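Local coordinates for putative nitrate transport protein (Thermoplasma volcanium, PDB 3MST) that is of unproven function but may bind a small solute, perhaps nitrate, for transport, at residues A[100-105]-A[116-121]; A[109-114]-A[230-235]. All blocks are in the same frame, centred on the assembly; numbering follows the deposited sequence.

Contact 1 of 2, residues A[100-105]-A[116-121]. With EDO (1,2-ethanediol), chain K.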
loop_
_atom_site.group_PDB
_atom_site.type_symbol
_atom_site.label_atom_id
_atom_site.label_comp_id
_atom_site.label_asym_id
_atom_site.label_seq_id
_atom_site.Cartn_x
_atom_site.Cartn_y
_atom_site.Cartn_z
ATOM N N LEU A 100 4.181 5.275 -4.564
ATOM C CA LEU A 100 2.862 4.830 -5.006
ATOM C C LEU A 100 1.932 6.039 -5.181
ATOM O O LEU A 100 1.087 6.050 -6.098
ATOM C CB LEU A 100 2.269 3.740 -4.082
ATOM C CG LEU A 100 0.842 3.271 -4.424
ATOM C CD1 LEU A 100 0.734 2.709 -5.831
ATOM C CD2 LEU A 100 0.349 2.225 -3.376
ATOM N N ALA A 101 2.093 7.081 -4.359
ATOM C CA ALA A 101 1.301 8.300 -4.548
ATOM C C ALA A 101 1.530 8.859 -5.965
ATOM O O ALA A 101 0.574 9.224 -6.655
ATOM C CB ALA A 101 1.668 9.354 -3.493
ATOM N N ASP A 102 2.808 9.012 -6.345
ATOM C CA ASP A 102 3.137 9.462 -7.692
ATOM C C ASP A 102 2.521 8.592 -8.772
ATOM O O ASP A 102 1.946 9.115 -9.727
ATOM C CB ASP A 102 4.645 9.468 -7.850
ATOM C CG ASP A 102 5.128 9.847 -9.249
ATOM O OD1 ASP A 102 4.634 10.871 -9.770
ATOM O OD2 ASP A 102 5.997 9.088 -9.784
ATOM N N PHE A 103 2.632 7.274 -8.641
ATOM C CA PHE A 103 2.120 6.416 -9.675
ATOM C C PHE A 103 0.587 6.561 -9.736
ATOM O O PHE A 103 -0.004 6.608 -10.832
ATOM C CB PHE A 103 2.546 4.975 -9.463
ATOM C CG PHE A 103 3.995 4.764 -9.703
ATOM C CD1 PHE A 103 4.603 5.212 -10.886
ATOM C CD2 PHE A 103 4.775 4.079 -8.786
ATOM C CE1 PHE A 103 5.990 4.996 -11.105
ATOM C CE2 PHE A 103 6.132 3.820 -9.022
ATOM C CZ PHE A 103 6.738 4.286 -10.161
ATOM N N ASN A 104 -0.078 6.612 -8.589
ATOM C CA ASN A 104 -1.516 6.839 -8.551
ATOM C C ASN A 104 -1.898 8.171 -9.203
ATOM O O ASN A 104 -2.891 8.284 -9.930
ATOM C CB ASN A 104 -2.092 6.742 -7.115
ATOM C CG ASN A 104 -2.225 5.345 -6.647
ATOM O OD1 ASN A 104 -2.437 4.440 -7.453
ATOM N ND2 ASN A 104 -2.219 5.161 -5.310
ATOM N N ALA A 105 -1.130 9.216 -8.889
ATOM C CA ALA A 105 -1.397 10.540 -9.472
ATOM C C ALA A 105 -1.293 10.501 -10.987
ATOM O O ALA A 105 -2.081 11.113 -11.699
ATOM C CB ALA A 105 -0.449 11.611 -8.908
ATOM N N VAL A 116 1.057 16.140 -13.549
ATOM C CA VAL A 116 1.512 15.789 -12.190
ATOM C C VAL A 116 2.722 16.656 -11.864
ATOM O O VAL A 116 3.698 16.667 -12.617
ATOM C CB VAL A 116 1.821 14.271 -12.069
ATOM C CG1 VAL A 116 2.440 13.962 -10.681
ATOM C CG2 VAL A 116 0.566 13.465 -12.334
ATOM N N ILE A 117 2.709 17.259 -10.682
ATOM C CA ILE A 117 3.850 18.021 -10.136
ATOM C C ILE A 117 4.244 17.340 -8.815
ATOM O O ILE A 117 3.458 17.294 -7.879
ATOM C CB ILE A 117 3.455 19.498 -9.898
ATOM C CG1 ILE A 117 2.787 20.140 -11.144
ATOM C CG2 ILE A 117 4.661 20.319 -9.411
ATOM C CD1 ILE A 117 3.694 20.265 -12.357
ATOM N N ASN A 118 5.450 16.772 -8.799
ATOM C CA ASN A 118 5.991 16.095 -7.610
ATOM C C ASN A 118 6.528 17.153 -6.652
ATOM O O ASN A 118 7.303 18.063 -7.041
ATOM C CB ASN A 118 7.046 15.072 -8.020
ATOM C CG ASN A 118 6.468 14.030 -8.932
ATOM O OD1 ASN A 118 6.583 14.152 -10.164
ATOM N ND2 ASN A 118 5.742 13.077 -8.365
ATOM N N ALA A 119 6.167 17.014 -5.378
ATOM C CA ALA A 119 6.415 18.015 -4.368
ATOM C C ALA A 119 6.470 17.275 -3.029
ATOM O O ALA A 119 6.965 16.137 -2.933
ATOM C CB ALA A 119 5.351 19.159 -4.371
ATOM N N ASP A 120 6.147 17.992 -1.982
ATOM C CA ASP A 120 6.044 17.441 -0.627
ATOM C C ASP A 120 4.667 17.751 -0.065
ATOM O O ASP A 120 3.823 18.412 -0.688
ATOM C CB ASP A 120 7.175 17.986 0.251
ATOM C CG ASP A 120 7.136 19.451 0.479
ATOM O OD1 ASP A 120 6.089 20.114 0.315
ATOM O OD2 ASP A 120 8.211 19.980 0.874
ATOM N N GLY A 121 4.385 17.192 1.099
ATOM C CA GLY A 121 3.046 17.254 1.619
ATOM C C GLY A 121 2.544 18.669 1.856
ATOM O O GLY A 121 1.395 19.008 1.563
HETATM C C1 EDO K . 0.529 13.679 -16.913
HETATM O O1 EDO K . 1.389 13.602 -18.057
HETATM C C2 EDO K . 1.455 13.548 -15.739
HETATM O O2 EDO K . 2.349 14.672 -15.696
HETATM O O HOH W 1 5.584 12.378 -12.153
#

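Contact 2 of 2, residues A[109-114]-A[230-235]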
loop_
_atom_site.group_PDB
_atom_site.type_symbol
_atom_site.label_atom_id
_atom_site.label_comp_id
_atom_site.label_asym_id
_atom_site.label_seq_id
_atom_site.Cartn_x
_atom_site.Cartn_y
_atom_site.Cartn_z
ATOM N N ALA A 109 -4.207 11.315 -13.489
ATOM C CA ALA A 109 -3.993 12.472 -14.360
ATOM C C ALA A 109 -4.528 12.242 -15.768
ATOM O O ALA A 109 -4.916 13.192 -16.450
ATOM C CB ALA A 109 -2.545 12.836 -14.404
ATOM N N TYR A 110 -4.544 10.990 -16.221
ATOM C CA TYR A 110 -5.094 10.699 -17.553
ATOM C C TYR A 110 -6.553 11.094 -17.643
ATOM O O TYR A 110 -7.008 11.720 -18.607
ATOM C CB TYR A 110 -4.919 9.183 -17.868
ATOM C CG TYR A 110 -5.455 8.838 -19.226
ATOM C CD1 TYR A 110 -4.676 9.079 -20.363
ATOM C CD2 TYR A 110 -6.733 8.345 -19.393
ATOM C CE1 TYR A 110 -5.191 8.810 -21.660
ATOM C CE2 TYR A 110 -7.269 8.065 -20.672
ATOM C CZ TYR A 110 -6.476 8.319 -21.793
ATOM O OH TYR A 110 -7.039 8.053 -23.048
ATOM N N TYR A 111 -7.274 10.693 -16.628
ATOM C CA TYR A 111 -8.700 10.919 -16.526
ATOM C C TYR A 111 -9.058 12.378 -16.222
ATOM O O TYR A 111 -10.074 12.940 -16.710
ATOM C CB TYR A 111 -9.325 9.989 -15.470
ATOM C CG TYR A 111 -9.159 8.548 -15.896
ATOM C CD1 TYR A 111 -9.968 7.986 -16.873
ATOM C CD2 TYR A 111 -8.107 7.799 -15.420
ATOM C CE1 TYR A 111 -9.761 6.714 -17.339
ATOM C CE2 TYR A 111 -7.874 6.524 -15.866
ATOM C CZ TYR A 111 -8.685 5.970 -16.844
ATOM O OH TYR A 111 -8.424 4.696 -17.307
ATOM N N ASP A 112 -8.257 13.003 -15.380
ATOM C CA ASP A 112 -8.506 14.374 -14.995
ATOM C C ASP A 112 -7.942 15.378 -16.009
ATOM O O ASP A 112 -8.123 16.580 -15.822
ATOM C CB ASP A 112 -7.936 14.655 -13.596
ATOM C CG ASP A 112 -8.759 14.055 -12.464
ATOM O OD1 ASP A 112 -9.874 13.554 -12.706
ATOM O OD2 ASP A 112 -8.298 14.102 -11.288
ATOM N N LYS A 113 -7.195 14.927 -17.010
ATOM C CA LYS A 113 -6.550 15.795 -17.998
ATOM C C LYS A 113 -5.660 16.787 -17.265
ATOM O O LYS A 113 -5.764 18.011 -17.437
ATOM C CB LYS A 113 -7.601 16.488 -18.883
ATOM C CG LYS A 113 -8.477 15.488 -19.663
ATOM C CD LYS A 113 -9.540 16.170 -20.536
ATOM C CE LYS A 113 -10.348 15.127 -21.328
ATOM N NZ LYS A 113 -11.139 14.233 -20.434
ATOM N N ALA A 114 -4.729 16.222 -16.483
ATOM C CA ALA A 114 -3.838 17.006 -15.640
ATOM C C ALA A 114 -2.388 16.673 -15.880
ATOM O O ALA A 114 -2.032 15.566 -16.329
ATOM C CB ALA A 114 -4.175 16.760 -14.190
ATOM N N TYR A 230 -1.332 -0.790 -13.427
ATOM C CA TYR A 230 -0.108 -0.167 -12.989
ATOM C C TYR A 230 1.039 -0.280 -13.989
ATOM O O TYR A 230 1.940 0.523 -13.948
ATOM C CB TYR A 230 0.266 -0.620 -11.571
ATOM C CG TYR A 230 -0.625 0.013 -10.517
ATOM C CD1 TYR A 230 -0.380 1.318 -10.087
ATOM C CD2 TYR A 230 -1.686 -0.650 -9.968
ATOM C CE1 TYR A 230 -1.201 1.925 -9.153
ATOM C CE2 TYR A 230 -2.547 -0.035 -9.020
ATOM C CZ TYR A 230 -2.285 1.266 -8.612
ATOM O OH TYR A 230 -3.069 1.861 -7.660
ATOM N N SER A 231 0.969 -1.215 -14.930
ATOM C CA SER A 231 1.960 -1.225 -15.999
ATOM C C SER A 231 1.912 0.024 -16.873
ATOM O O SER A 231 2.887 0.302 -17.580
ATOM C CB SER A 231 1.819 -2.464 -16.880
ATOM O OG SER A 231 2.187 -3.620 -16.181
ATOM N N ARG A 232 0.808 0.773 -16.822
ATOM C CA ARG A 232 0.750 2.061 -17.538
ATOM C C ARG A 232 1.874 2.975 -17.116
ATOM O O ARG A 232 2.366 3.785 -17.909
ATOM C CB ARG A 232 -0.573 2.799 -17.311
ATOM C CG ARG A 232 -1.783 2.134 -17.847
ATOM C CD ARG A 232 -3.008 2.890 -17.478
ATOM N NE ARG A 232 -4.182 2.255 -18.016
ATOM C CZ ARG A 232 -5.427 2.695 -17.858
ATOM N NH1 ARG A 232 -5.690 3.827 -17.222
ATOM N NH2 ARG A 232 -6.421 1.995 -18.387
ATOM N N VAL A 233 2.290 2.857 -15.868
ATOM C CA VAL A 233 3.293 3.743 -15.272
ATOM C C VAL A 233 4.592 3.036 -14.779
ATOM O O VAL A 233 5.586 3.726 -14.575
ATOM C CB VAL A 233 2.682 4.624 -14.154
ATOM C CG1 VAL A 233 1.605 5.510 -14.753
ATOM C CG2 VAL A 233 2.127 3.767 -13.001
ATOM N N VAL A 234 4.564 1.695 -14.624
ATOM C CA VAL A 234 5.700 0.848 -14.281
ATOM C C VAL A 234 5.707 -0.324 -15.309
ATOM O O VAL A 234 5.182 -1.404 -15.071
ATOM C CB VAL A 234 5.593 0.292 -12.845
ATOM C CG1 VAL A 234 6.813 -0.578 -12.547
ATOM C CG2 VAL A 234 5.545 1.460 -11.857
ATOM N N PRO A 235 6.265 -0.084 -16.503
ATOM C CA PRO A 235 6.114 -1.066 -17.576
ATOM C C PRO A 235 6.688 -2.451 -17.262
ATOM O O PRO A 235 6.147 -3.471 -17.763
ATOM C CB PRO A 235 6.842 -0.404 -18.753
ATOM C CG PRO A 235 6.860 1.014 -18.484
ATOM C CD PRO A 235 6.769 1.210 -16.999
#

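Contact 1 of 2, residues A[100-105]-A[116-121]
Asn118, at the end of strand 115-118, reaches across to Asp102 on helix 100-112. Its CG lies anti to the carbonyl carbon (chi1 -60°), and this turn carries the amide from the strand toward the helix. From CB outward, Asn118 CG comes within 3.7 Å of Asp102 OD1, and the amide atoms beyond divide the work. Asn118 ND2 donates to Asp102 OD1 at 2.8 Å in a nearly straight bond (165°), within its own amide plane but from above the carboxylate plane; its other bond runs to the backbone oxygen of Leu95. Asn118 OD1 accepts from Lys97 NZ and from water 1, which also donates to Asp102 OD1 at 3.0 Å. Shortened to an alanine, this position would probably cost Asp102 OD1 its amide donor, Lys97 one acceptor, and the water one of its two holds. Asp102 OD2 in turn accepts from the backbone N of Gly98.

Toward the start of the strand the contact is apolar: Val116 sets CG2 4.0 Å from Ala105 CB, and the small alanine lets the branched valine come close. An ethanediol, probably from the crystallisation liquor, accepts from Val116 N through O2 at 2.9 Å. An amide suits position 118 because it gives and takes bonds, so helix and strand of this beta-alpha-beta unit share a buried carboxylate whose negative charge the nearby Lys97 may help to balance.

Contact 2 of 2, residues A[109-114]-A[230-235]
Tyr111 and Arg232 meet through one hydrogen bond between side chains, at the surface of the protein. Along 109-114, Ala109 comes first, a small buried residue whose methyl packs on Ile92 of strand 91-94. Tyr110 follows, and its CD2 lies 3.9 Å above the plane of the Tyr111 ring, over the centre. Tyr111 then makes the contact. Its CG is anti to the carbonyl carbon (chi1 -63°), and the ring carries the hydroxyl outward to the loop, where Arg232 NH1 donates to Tyr111 OH at 2.9 Å with an angle of 168°. The hydroxyl lies in the guanidinium plane, and Arg232 NH1 comes to the ring at its edge, 3.7 Å from Tyr111 CE2. Ring and guanidinium planes are 32° apart, so this is an edge-on polar meeting and not a cation-pi stack. A long arginine suits the loop because its chain, extended from CG to NE, spans the distance to the helix, while tyrosine offers a polar tip on a rigid ring.

Asp112 turns to Arg149 in a salt bridge. Lys113 leaves the helix with positive phi, and Ala114 N bonds back to Ala109 O at 3.0 Å before the chain enters strand 115-118. Ala109, Asp112 and Ala114 lie against strand 91-94 of the five-stranded sheet, whereas helix 220-230, which leads into the loop of Arg232, follows strand 215-217 of the six-stranded one; the surface bond thus bridges elements attached to different sheets, and Val233 packs on Phe103 and Arg106 farther back along helix 100-112.

Both contacts draw on helix 100-112, contact 1 near its beginning and contact 2 at its end, with centres about 12 Å apart. Contact 1 ties the helix to the next strand of its own beta-alpha-beta unit, whereas contact 2 brings in a loop from far along the chain. The two also touch directly. Asn104 OD1 and Tyr230 OH lie 2.7 Å apart, probably hydrogen-bonded, and unidentified ligand atoms, probably from the crystallisation liquor, bond to Asn104 ND2 and to Tyr230 OH. Phe103 CZ packs 3.5 Å from Val234 CG2, and Val116 CG2 lies 3.8 Å from Ala109 CB.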